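Local coordinates for protein trichothecene 3-O-acetyltransferase TRI101 (Fusarium sporotrichioides, PDB 2ZBA) that transfers an acetyl group from acetyl coenzyme A to the 3-hydroxyl of trichothecene mycotoxins during their biosynthesis in the fungus, at residues T295-A300 with S381-S386; N319-D324 with S344-D349. All blocks are in the same frame, centred on the assembly; numbering follows the deposited sequence.

Interaction 1 of 2, residues T295-A300 with S381-S386. With COA (coenzyme A), chain E.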
loop_
_atom_site.group_PDB
_atom_site.type_symbol
_atom_site.label_atom_id
_atom_site.label_comp_id
_atom_site.label_asym_id
_atom_site.label_seq_id
_atom_site.Cartn_x
_atom_site.Cartn_y
_atom_site.Cartn_z
ATOM N N THR A 295 3.739 21.952 -6.776
ATOM C CA THR A 295 3.759 20.755 -5.959
ATOM C C THR A 295 2.505 19.967 -6.286
ATOM O O THR A 295 1.412 20.536 -6.317
ATOM C CB THR A 295 3.890 21.046 -4.416
ATOM O OG1 THR A 295 3.770 19.823 -3.690
ATOM C CG2 THR A 295 2.819 22.022 -3.897
ATOM N N GLU A 296 2.676 18.680 -6.580
ATOM C CA GLU A 296 1.548 17.767 -6.780
ATOM C C GLU A 296 1.460 16.750 -5.634
ATOM O O GLU A 296 2.455 16.095 -5.285
ATOM C CB GLU A 296 1.655 17.055 -8.131
ATOM C CG GLU A 296 0.478 16.101 -8.489
ATOM C CD GLU A 296 0.383 15.802 -9.984
ATOM O OE1 GLU A 296 0.669 14.659 -10.387
ATOM O OE2 GLU A 296 0.024 16.720 -10.762
ATOM N N PHE A 297 0.265 16.634 -5.050
ATOM C CA PHE A 297 -0.031 15.593 -4.072
ATOM C C PHE A 297 -0.802 14.522 -4.830
ATOM O O PHE A 297 -1.821 14.820 -5.449
ATOM C CB PHE A 297 -0.873 16.148 -2.908
ATOM C CG PHE A 297 -0.929 15.243 -1.691
ATOM C CD1 PHE A 297 -1.924 14.278 -1.562
ATOM C CD2 PHE A 297 0.005 15.375 -0.667
ATOM C CE1 PHE A 297 -1.981 13.442 -0.431
ATOM C CE2 PHE A 297 -0.055 14.556 0.471
ATOM C CZ PHE A 297 -1.037 13.586 0.576
ATOM N N CYS A 298 -0.280 13.298 -4.828
ATOM C CA CYS A 298 -1.001 12.127 -5.325
ATOM C C CYS A 298 -1.373 11.253 -4.126
ATOM O O CYS A 298 -0.492 10.885 -3.329
ATOM C CB CYS A 298 -0.150 11.320 -6.323
ATOM S SG CYS A 298 0.813 12.296 -7.478
ATOM N N ARG A 299 -2.665 10.941 -3.999
ATOM C CA ARG A 299 -3.226 10.193 -2.854
ATOM C C ARG A 299 -3.990 8.972 -3.323
ATOM O O ARG A 299 -4.971 9.113 -4.035
ATOM C CB ARG A 299 -4.176 11.102 -2.057
ATOM C CG ARG A 299 -4.599 10.581 -0.708
ATOM C CD ARG A 299 -5.788 11.404 -0.194
ATOM N NE ARG A 299 -6.052 11.190 1.230
ATOM C CZ ARG A 299 -7.083 11.698 1.896
ATOM N NH1 ARG A 299 -7.991 12.460 1.278
ATOM N NH2 ARG A 299 -7.213 11.422 3.191
ATOM N N ALA A 300 -3.563 7.775 -2.913
ATOM C CA ALA A 300 -4.278 6.540 -3.261
ATOM C C ALA A 300 -5.711 6.459 -2.669
ATOM O O ALA A 300 -5.991 6.902 -1.533
ATOM C CB ALA A 300 -3.464 5.279 -2.846
ATOM N N SER A 381 9.458 17.595 -5.619
ATOM C CA SER A 381 8.441 18.519 -5.123
ATOM C C SER A 381 7.075 17.880 -4.885
ATOM O O SER A 381 6.181 18.497 -4.290
ATOM C CB SER A 381 8.307 19.686 -6.096
ATOM O OG SER A 381 7.990 19.186 -7.389
ATOM N N SER A 382 6.900 16.650 -5.347
ATOM C CA SER A 382 5.611 15.982 -5.190
ATOM C C SER A 382 5.514 15.221 -3.865
ATOM O O SER A 382 6.446 15.230 -3.057
ATOM C CB SER A 382 5.319 15.065 -6.384
ATOM O OG SER A 382 6.129 13.902 -6.342
ATOM N N ILE A 383 4.352 14.612 -3.635
ATOM C CA ILE A 383 4.159 13.604 -2.608
ATOM C C ILE A 383 3.296 12.522 -3.243
ATOM O O ILE A 383 2.331 12.820 -3.957
ATOM C CB ILE A 383 3.486 14.142 -1.324
ATOM C CG1 ILE A 383 4.432 15.088 -0.577
ATOM C CG2 ILE A 383 3.090 12.981 -0.420
ATOM C CD1 ILE A 383 3.816 15.818 0.570
HETATM N N MSE A 384 3.665 11.267 -3.000
HETATM C CA MSE A 384 2.895 10.130 -3.472
HETATM C C MSE A 384 2.561 9.237 -2.274
HETATM O O MSE A 384 3.378 8.449 -1.814
HETATM C CB MSE A 384 3.690 9.390 -4.550
HETATM C CG MSE A 384 4.363 10.349 -5.543
HETATM SE SE MSE A 384 6.126 9.755 -6.142
HETATM C CE MSE A 384 5.628 8.483 -7.190
ATOM N N LEU A 385 1.348 9.389 -1.761
ATOM C CA LEU A 385 0.956 8.755 -0.509
ATOM C C LEU A 385 -0.090 7.677 -0.685
ATOM O O LEU A 385 -1.094 7.890 -1.366
ATOM C CB LEU A 385 0.426 9.802 0.462
ATOM C CG LEU A 385 -0.284 9.269 1.717
ATOM C CD1 LEU A 385 0.706 8.726 2.735
ATOM C CD2 LEU A 385 -1.197 10.346 2.331
ATOM N N SER A 386 0.156 6.524 -0.065
ATOM C CA SER A 386 -0.843 5.483 0.072
ATOM C C SER A 386 -1.163 5.151 1.539
ATOM O O SER A 386 -0.352 4.559 2.253
ATOM C CB SER A 386 -0.408 4.208 -0.636
ATOM O OG SER A 386 -1.405 3.213 -0.478
HETATM N N1A COA E . -19.715 13.986 8.682
HETATM C C2A COA E . -18.644 13.998 9.559
HETATM N N3A COA E . -17.671 13.012 9.462
HETATM C C4A COA E . -17.756 12.039 8.511
HETATM C C5A COA E . -18.835 12.016 7.627
HETATM C C6A COA E . -19.825 13.003 7.717
HETATM N N6A COA E . -20.919 12.940 6.951
HETATM N N7A COA E . -18.671 10.953 6.806
HETATM C C8A COA E . -17.528 10.312 7.151
HETATM N N9A COA E . -16.946 10.974 8.201
HETATM C C1B COA E . -15.631 10.681 8.815
HETATM C C2B COA E . -15.668 9.408 9.655
HETATM O O2B COA E . -16.092 9.682 10.974
HETATM C C3B COA E . -14.233 8.928 9.545
HETATM O O3B COA E . -13.448 9.839 10.268
HETATM P P3B COA E . -12.294 9.463 11.330
HETATM O O7A COA E . -11.441 8.374 10.714
HETATM O O8A COA E . -12.894 8.917 12.597
HETATM O O9A COA E . -11.533 10.738 11.512
HETATM C C4B COA E . -13.908 9.261 8.103
HETATM O O4B COA E . -14.625 10.453 7.830
HETATM C C5B COA E . -14.280 8.210 7.069
HETATM O O5B COA E . -14.078 8.828 5.803
HETATM P P1A COA E . -13.487 8.001 4.552
HETATM O O1A COA E . -14.354 6.825 4.230
HETATM O O2A COA E . -13.198 8.887 3.364
HETATM O O3A COA E . -12.102 7.314 5.065
HETATM P P2A COA E . -10.697 8.052 5.359
HETATM O O4A COA E . -10.194 7.518 6.682
HETATM O O5A COA E . -10.725 9.558 5.278
HETATM O O6A COA E . -9.713 7.564 4.191
HETATM C CBP COA E . -8.933 7.439 1.916
HETATM C CCP COA E . -9.632 8.291 2.974
HETATM C CDP COA E . -7.434 7.531 2.202
HETATM C CEP COA E . -9.269 8.008 0.528
HETATM C CAP COA E . -9.417 5.994 2.062
HETATM O OAP COA E . -10.817 5.917 1.833
HETATM C C9P COA E . -8.724 4.989 1.171
HETATM O O9P COA E . -9.171 4.818 -0.142
HETATM N N8P COA E . -7.736 4.246 1.673
HETATM C C7P COA E . -7.033 3.271 0.846
HETATM C C6P COA E . -5.913 3.897 0.013
HETATM C C5P COA E . -5.211 2.818 -0.796
HETATM O O5P COA E . -5.761 2.297 -1.798
HETATM N N4P COA E . -3.997 2.456 -0.398
HETATM C C3P COA E . -3.554 1.082 -0.617
HETATM C C2P COA E . -2.321 0.993 -1.511
HETATM S S1P COA E . -2.215 -0.522 -2.514
HETATM O O HOH W 1 5.234 18.107 -7.864
#
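The hydroxyl of T295 is gripped twice: OG1 donates to S381 O at 2.8 Å, nearly along the C=O axis, and is also hydrogen-bonded to W278 NE1. Its setting anti to the backbone N (chi1 174°) turns it to that carbonyl, just before the parallel pairing of strands 294-302 and 383-387 begins, inside the mixed sheet that contributes residues to the coenzyme A site of this BAHD-superfamily enzyme. Nearby, a water accepts from E296 N and joins it to S381 OG. The strands then follow the parallel pattern: I383 N donates to E296 O, C298 N to I383 O at 2.8 Å, L385 N to C298 O, and A300 N to L385 O at 2.9 Å.

F297, R299, I383 and L385 share the face packed on helix 269-285. The flat F297 ring and branched aliphatic I383 and L385 suit this layer: I383 CG2 meets F297 CE2 obliquely at 3.6 Å, whereas L385 CD2 comes to CZ at the ring edge, 3.7 Å away. W278 also meets this ring. R299, long enough to leave the apolar layer, runs extended to salt bridges with D270 and D271, and coenzyme A atom CCP lies over one guanidinium face, 4.0 Å from NH2. On the other face are C298 and M384, a selenomethionine that touches the bound T-2 toxin. At the strand ends small A300 and S386 let the pantetheine arm run close: S386 OG takes a weak and, in so tight a fit, doubtful hydrogen bond from coenzyme A N4P, and A300 CB approaches C5P at 3.6 Å.

Interaction 2 of 2, residues N319-D324 with S344-D349. With ZBA (12,13-Epoxytrichothec-9-ene-3,4,8,15-tetrol-4,15-diacetate-8-isovalerate), chain F.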
loop_
_atom_site.group_PDB
_atom_site.type_symbol
_atom_site.label_atom_id
_atom_site.label_comp_id
_atom_site.label_asym_id
_atom_site.label_seq_id
_atom_site.Cartn_x
_atom_site.Cartn_y
_atom_site.Cartn_z
ATOM N N ASN A 319 -7.396 3.967 -7.443
ATOM C CA ASN A 319 -7.000 5.101 -8.259
ATOM C C ASN A 319 -6.291 6.065 -7.321
ATOM O O ASN A 319 -6.003 5.710 -6.174
ATOM C CB ASN A 319 -8.243 5.743 -8.899
ATOM C CG ASN A 319 -7.927 6.497 -10.184
ATOM O OD1 ASN A 319 -6.786 6.889 -10.431
ATOM N ND2 ASN A 319 -8.951 6.712 -11.005
HETATM N N MSE A 320 -6.005 7.272 -7.792
HETATM C CA MSE A 320 -5.420 8.295 -6.970
HETATM C C MSE A 320 -6.211 9.574 -7.202
HETATM O O MSE A 320 -6.889 9.731 -8.221
HETATM C CB MSE A 320 -3.935 8.492 -7.306
HETATM C CG MSE A 320 -3.028 7.249 -7.045
HETATM SE SE MSE A 320 -1.140 7.711 -7.043
HETATM C CE MSE A 320 -0.793 7.673 -5.107
ATOM N N THR A 321 -6.143 10.484 -6.250
ATOM C CA THR A 321 -6.588 11.840 -6.493
ATOM C C THR A 321 -5.326 12.716 -6.583
ATOM O O THR A 321 -4.300 12.444 -5.925
ATOM C CB THR A 321 -7.612 12.338 -5.426
ATOM O OG1 THR A 321 -6.996 12.395 -4.130
ATOM C CG2 THR A 321 -8.846 11.411 -5.375
ATOM N N TYR A 322 -5.406 13.755 -7.401
ATOM C CA TYR A 322 -4.267 14.621 -7.676
ATOM C C TYR A 322 -4.563 16.058 -7.306
ATOM O O TYR A 322 -5.668 16.555 -7.501
ATOM C CB TYR A 322 -3.880 14.501 -9.143
ATOM C CG TYR A 322 -3.625 13.070 -9.547
ATOM C CD1 TYR A 322 -2.412 12.446 -9.245
ATOM C CD2 TYR A 322 -4.613 12.317 -10.194
ATOM C CE1 TYR A 322 -2.186 11.093 -9.599
ATOM C CE2 TYR A 322 -4.389 10.978 -10.550
ATOM C CZ TYR A 322 -3.173 10.380 -10.259
ATOM O OH TYR A 322 -2.961 9.066 -10.619
ATOM N N HIS A 323 -3.561 16.720 -6.747
ATOM C CA HIS A 323 -3.750 18.030 -6.165
ATOM C C HIS A 323 -2.538 18.870 -6.517
ATOM O O HIS A 323 -1.438 18.588 -6.061
ATOM C CB HIS A 323 -3.952 17.908 -4.640
ATOM C CG HIS A 323 -5.034 16.945 -4.256
ATOM N ND1 HIS A 323 -4.795 15.606 -4.038
ATOM C CD2 HIS A 323 -6.374 17.114 -4.126
ATOM C CE1 HIS A 323 -5.937 14.995 -3.777
ATOM N NE2 HIS A 323 -6.908 15.887 -3.826
ATOM N N ASP A 324 -2.738 19.880 -7.361
ATOM C CA ASP A 324 -1.652 20.758 -7.762
ATOM C C ASP A 324 -1.780 22.107 -7.092
ATOM O O ASP A 324 -2.881 22.653 -6.979
ATOM C CB ASP A 324 -1.640 20.949 -9.276
ATOM C CG ASP A 324 -1.427 19.667 -10.014
ATOM O OD1 ASP A 324 -0.348 19.061 -9.868
ATOM O OD2 ASP A 324 -2.332 19.276 -10.764
ATOM N N SER A 344 -12.295 17.197 -1.146
ATOM C CA SER A 344 -13.092 17.624 -2.299
ATOM C C SER A 344 -12.988 16.686 -3.493
ATOM O O SER A 344 -13.932 16.565 -4.281
ATOM C CB SER A 344 -12.701 19.046 -2.723
ATOM O OG SER A 344 -11.481 19.028 -3.453
ATOM N N GLU A 345 -11.846 16.020 -3.635
ATOM C CA GLU A 345 -11.668 15.087 -4.754
ATOM C C GLU A 345 -12.313 13.719 -4.525
ATOM O O GLU A 345 -12.412 12.927 -5.451
ATOM C CB GLU A 345 -10.190 14.951 -5.119
ATOM C CG GLU A 345 -9.640 16.133 -5.881
ATOM C CD GLU A 345 -10.306 16.291 -7.243
ATOM O OE1 GLU A 345 -10.128 15.402 -8.121
ATOM O OE2 GLU A 345 -11.029 17.299 -7.418
ATOM N N LEU A 346 -12.778 13.453 -3.303
ATOM C CA LEU A 346 -13.488 12.196 -3.010
ATOM C C LEU A 346 -14.971 12.142 -3.442
ATOM O O LEU A 346 -15.680 11.165 -3.146
ATOM C CB LEU A 346 -13.306 11.776 -1.544
ATOM C CG LEU A 346 -11.830 11.501 -1.154
ATOM C CD1 LEU A 346 -11.695 11.344 0.368
ATOM C CD2 LEU A 346 -11.231 10.301 -1.910
ATOM N N ASN A 347 -15.428 13.156 -4.175
ATOM C CA ASN A 347 -16.756 13.119 -4.815
ATOM C C ASN A 347 -16.933 11.793 -5.582
ATOM O O ASN A 347 -16.121 11.464 -6.429
ATOM C CB ASN A 347 -16.888 14.326 -5.742
ATOM C CG ASN A 347 -18.210 14.375 -6.464
ATOM O OD1 ASN A 347 -18.445 13.648 -7.441
ATOM N ND2 ASN A 347 -19.086 15.254 -6.001
ATOM N N SER A 348 -17.975 11.025 -5.264
ATOM C CA SER A 348 -18.107 9.643 -5.769
ATOM C C SER A 348 -18.337 9.547 -7.269
ATOM O O SER A 348 -17.839 8.616 -7.908
ATOM C CB SER A 348 -19.222 8.887 -5.044
ATOM O OG SER A 348 -18.933 8.743 -3.666
ATOM N N ASP A 349 -19.106 10.497 -7.812
ATOM C CA ASP A 349 -19.400 10.586 -9.243
ATOM C C ASP A 349 -18.109 10.851 -10.011
ATOM O O ASP A 349 -17.858 10.254 -11.055
ATOM C CB ASP A 349 -20.377 11.728 -9.520
ATOM C CG ASP A 349 -21.856 11.295 -9.513
ATOM O OD1 ASP A 349 -22.197 10.106 -9.286
ATOM O OD2 ASP A 349 -22.685 12.192 -9.761
HETATM O O18 ZBA F . 6.496 5.267 -7.067
HETATM C C44 ZBA F . 6.459 4.238 -7.696
HETATM C C45 ZBA F . 6.795 4.062 -9.132
HETATM C C46 ZBA F . 7.520 2.822 -9.475
HETATM C C48 ZBA F . 8.837 2.502 -8.976
HETATM C C47 ZBA F . 6.992 1.773 -10.387
HETATM O O17 ZBA F . 6.085 3.112 -7.088
HETATM C C31 ZBA F . 5.455 3.127 -5.770
HETATM C C30 ZBA F . 4.066 3.743 -5.839
HETATM C C32 ZBA F . 5.537 1.722 -5.265
HETATM C C39 ZBA F . 6.929 1.180 -5.147
HETATM C C33 ZBA F . 4.453 1.053 -4.935
HETATM C C34 ZBA F . 3.080 1.629 -4.971
HETATM O O10 ZBA F . 2.783 2.172 -3.630
HETATM C C29 ZBA F . 2.844 2.776 -6.023
HETATM C C38 ZBA F . 2.862 2.161 -7.440
HETATM O O12 ZBA F . 3.227 3.172 -8.411
HETATM C C40 ZBA F . 2.882 2.942 -9.676
HETATM C C41 ZBA F . 3.389 4.015 -10.583
HETATM O O13 ZBA F . 2.271 2.040 -10.046
HETATM C C28 ZBA F . 1.433 3.503 -5.740
HETATM C C37 ZBA F . 1.117 4.557 -6.837
HETATM C C35 ZBA F . 1.498 4.085 -4.316
HETATM C C25 ZBA F . 1.541 2.883 -3.462
HETATM C C36 ZBA F . 1.891 5.411 -3.913
HETATM O O11 ZBA F . 0.508 5.024 -3.889
HETATM C C27 ZBA F . 0.265 2.442 -5.502
HETATM C C26 ZBA F . 0.281 2.235 -3.996
HETATM O O16 ZBA F . 0.199 0.894 -3.587
HETATM O O14 ZBA F . -1.081 2.834 -5.911
HETATM O O HOH W 2 -7.819 14.063 -8.832
#
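The type I turn S344-N347, with E345 and L346 at its centre, joins helices 335-344 and 348-363 and lies against T321 and H323 of strand 318-326, the outermost strand on its side of the mixed sheet. E345 carries most of the contact, its CB meeting T321 CB at 3.7 Å; T321, small and branched, lets the turn come this close. The chain of E345 then bends at chi2 (-64°), bringing CG to within 3.4 Å of H323 NE2, obliquely to the imidazole. Thus the methylene part of the glutamate does the packing, while its carboxylate, turned 82° from the ring plane, continues toward polar partners.

One of these is a water, which donates to E345 OE1 at 2.8 Å and accepts from Y322 N at 2.8 Å. That amide points to the side of the strand that has no neighbouring strand in the sheet, and the water supplies its acceptor. R350 forms a salt bridge with the same OE1, so the carboxylate, on the turn, is bound directly to the following helix and through the water to the edge strand. On the coenzyme side, L346 CD2 approaches T321 CG2 more loosely, at 4.4 Å; L346 also touches coenzyme A, a place suited to an apolar side chain. N347 is the N-cap of helix 348-363, its OD1 accepting from R350 N, as befits a short amide side chain.

Side chains of the strand alternate: T321 points to the turn and Y322 away from it, its ring stacked with H219. The selenomethionine M320 reaches the bound toxin, CE lying 3.2 Å from epoxide oxygen O11. The turn and helix 348-363, whose R354 binds M320 O, therefore line one margin of strand 318-326, while strand 294-302 pairs along the other.

Along the chain, strand 294-302 comes first and contributes T295-A300 to interaction 1. After helix 304-307 the chain returns as the antiparallel neighbour 318-326, then passes through helices 327-332 and 335-344 to the turn at S344-N347, where interaction 2 closes a short loop on the edge strand. Helix 348-363 and a long connection follow before strand 383-387 enters the sheet on the other side of 294-302, closing interaction 1. Interaction 2 is therefore nested within the larger loop. Strand 294-302 joins the two, for instance through the probable hydrogen bond between F297 N and H323 O, linking the helical layer at the sheet margin to its interior strands.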